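Local atomic coordinates of putative drug/sodium antiporter (Escherichia coli, PDB entry 4Z3N), a protein that probably works as a membrane antiporter of the MATE family, moving the genotoxin colibactin, and possibly other compounds, across the bacterial membrane. Residues Y29-R34 with L314-Q319. Numbering follows the deposited sequence.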
loop_
_atom_site.group_PDB
_atom_site.type_symbol
_atom_site.label_atom_id
_atom_site.label_comp_id
_atom_site.label_asym_id
_atom_site.label_seq_id
_atom_site.Cartn_x
_atom_site.Cartn_y
_atom_site.Cartn_z
ATOM N N TYR A 29 -12.704 11.274 15.756
ATOM C CA TYR A 29 -13.084 11.479 14.358
ATOM C C TYR A 29 -12.365 12.672 13.760
ATOM O O TYR A 29 -11.806 12.563 12.670
ATOM C CB TYR A 29 -14.596 11.639 14.206
ATOM C CG TYR A 29 -15.340 10.392 14.581
ATOM C CD1 TYR A 29 -15.214 9.245 13.824
ATOM C CD2 TYR A 29 -16.151 10.356 15.710
ATOM C CE1 TYR A 29 -15.886 8.090 14.172
ATOM C CE2 TYR A 29 -16.825 9.213 16.072
ATOM C CZ TYR A 29 -16.688 8.079 15.295
ATOM O OH TYR A 29 -17.348 6.924 15.631
ATOM N N LYS A 30 -12.371 13.798 14.471
ATOM C CA LYS A 30 -11.619 14.982 14.056
ATOM C C LYS A 30 -10.122 14.667 13.937
ATOM O O LYS A 30 -9.465 15.035 12.957
ATOM C CB LYS A 30 -11.837 16.150 15.040
ATOM C CG LYS A 30 -13.276 16.677 15.093
ATOM C CD LYS A 30 -13.855 16.851 13.681
ATOM C CE LYS A 30 -15.370 17.081 13.701
ATOM N NZ LYS A 30 -16.157 15.919 13.165
ATOM N N LEU A 31 -9.593 13.974 14.935
ATOM C CA LEU A 31 -8.182 13.622 14.952
ATOM C C LEU A 31 -7.788 12.738 13.751
ATOM O O LEU A 31 -6.837 13.054 13.043
ATOM C CB LEU A 31 -7.839 12.936 16.275
ATOM C CG LEU A 31 -6.412 12.408 16.407
ATOM C CD1 LEU A 31 -5.362 13.517 16.234
ATOM C CD2 LEU A 31 -6.224 11.624 17.731
ATOM N N LEU A 32 -8.522 11.654 13.501
ATOM C CA LEU A 32 -8.204 10.782 12.374
ATOM C C LEU A 32 -8.377 11.464 11.003
ATOM O O LEU A 32 -7.590 11.225 10.076
ATOM C CB LEU A 32 -9.058 9.514 12.423
ATOM C CG LEU A 32 -8.704 8.485 13.488
ATOM C CD1 LEU A 32 -9.814 7.458 13.600
ATOM C CD2 LEU A 32 -7.378 7.810 13.182
ATOM N N LEU A 33 -9.404 12.292 10.861
ATOM C CA LEU A 33 -9.679 12.911 9.572
ATOM C C LEU A 33 -8.648 13.940 9.225
ATOM O O LEU A 33 -8.221 14.034 8.080
ATOM C CB LEU A 33 -11.046 13.571 9.560
ATOM C CG LEU A 33 -12.206 12.663 9.209
ATOM C CD1 LEU A 33 -13.461 13.511 9.169
ATOM C CD2 LEU A 33 -11.915 11.972 7.879
ATOM N N ARG A 34 -8.257 14.736 10.211
ATOM C CA ARG A 34 -7.318 15.814 9.950
ATOM C C ARG A 34 -5.955 15.255 9.590
ATOM O O ARG A 34 -5.162 15.900 8.910
ATOM C CB ARG A 34 -7.203 16.730 11.148
ATOM C CG ARG A 34 -6.043 16.405 12.007
ATOM C CD ARG A 34 -6.244 17.019 13.373
ATOM N NE ARG A 34 -5.370 18.162 13.578
ATOM C CZ ARG A 34 -5.356 18.884 14.687
ATOM N NH1 ARG A 34 -6.185 18.575 15.681
ATOM N NH2 ARG A 34 -4.519 19.910 14.793
ATOM N N LEU A 314 -2.306 4.378 12.617
ATOM C CA LEU A 314 -1.016 3.894 13.107
ATOM C C LEU A 314 -0.401 4.893 14.121
ATOM O O LEU A 314 -0.004 4.539 15.237
ATOM C CB LEU A 314 -0.054 3.649 11.927
ATOM C CG LEU A 314 1.274 3.011 12.343
ATOM C CD1 LEU A 314 1.258 1.549 12.044
ATOM C CD2 LEU A 314 2.446 3.683 11.674
ATOM N N THR A 315 -0.358 6.154 13.719
ATOM C CA THR A 315 0.084 7.224 14.592
ATOM C C THR A 315 -0.727 7.376 15.883
ATOM O O THR A 315 -0.152 7.580 16.961
ATOM C CB THR A 315 0.033 8.521 13.853
ATOM O OG1 THR A 315 0.545 8.296 12.532
ATOM C CG2 THR A 315 0.862 9.559 14.582
ATOM N N VAL A 316 -2.051 7.289 15.766
ATOM C CA VAL A 316 -2.921 7.471 16.916
ATOM C C VAL A 316 -2.850 6.258 17.855
ATOM O O VAL A 316 -2.783 6.416 19.082
ATOM C CB VAL A 316 -4.379 7.724 16.485
ATOM C CG1 VAL A 316 -5.297 7.681 17.693
ATOM C CG2 VAL A 316 -4.490 9.059 15.763
ATOM N N VAL A 317 -2.841 5.054 17.283
ATOM C CA VAL A 317 -2.700 3.854 18.093
ATOM C C VAL A 317 -1.304 3.803 18.685
ATOM O O VAL A 317 -1.144 3.580 19.883
ATOM C CB VAL A 317 -2.950 2.564 17.291
ATOM C CG1 VAL A 317 -2.621 1.322 18.148
ATOM C CG2 VAL A 317 -4.397 2.527 16.770
ATOM N N GLY A 318 -0.292 4.025 17.849
ATOM C CA GLY A 318 1.085 3.959 18.307
ATOM C C GLY A 318 1.400 4.919 19.457
ATOM O O GLY A 318 2.052 4.537 20.440
ATOM N N GLN A 319 0.945 6.167 19.327
ATOM C CA GLN A 319 1.211 7.211 20.313
ATOM C C GLN A 319 0.390 7.065 21.591
ATOM O O GLN A 319 0.909 7.241 22.696
ATOM C CB GLN A 319 0.981 8.593 19.697
ATOM C CG GLN A 319 2.161 9.066 18.835
ATOM C CD GLN A 319 2.186 10.559 18.658
ATOM O OE1 GLN A 319 1.393 11.265 19.267
ATOM N NE2 GLN A 319 3.099 11.055 17.833
#
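V316 meets two consecutive leucines, L31 and L32, with one methyl serving both. Its CG2 lies 3.7 Å from CD2 of L31 and also touches CG of the same leucine, while CD2 of L32 comes up to that methyl at 4.1 Å. The second valine methyl, CG1, reaches only L31, at 4.1 Å from its CD2. L31 and V316 extend toward each other and meet tip to tip; L32 instead runs across the valine at about a right angle. The bond to CB of L31 already points at helix 286-322, that of L32 does not, and the torsions carry the branched ends the rest of the way. In L31, CG stands anti to the backbone N (chi1 176°), which carries the branched end out toward the other helix; L32 leaves its helix along the flank, and CG anti to the carbonyl carbon (chi1 -73°) brings only its end to the valine. Leucine, branched one carbon further out than valine, reaches across the gap, and the beta-branched valine offers two methyls close to its own backbone, which suits a contact whose nearest CA atoms, of L32 and V316, are 7.7 Å apart. The patch joins two long helices, 28-56 and 286-322, of the all-helical MATE fold, the first near the start of the chain and the second in its C-terminal half; both are predicted to cross the membrane. All three side chains are buried, and the contact is small and wholly apolar. Helix 326-358 adds alanines around it: A335 and A336 against L32, and A332 against V316, small side chains consistent with close approach of this third helix. M23, from the segment leading into helix 28-56, also packs on V316. Elsewhere around helix 286-322, T315 OG1 is hydrogen-bonded to the carbonyl of Q176 and Q319 NE2 to that of G177, tying this end of the helix to helix 162-177.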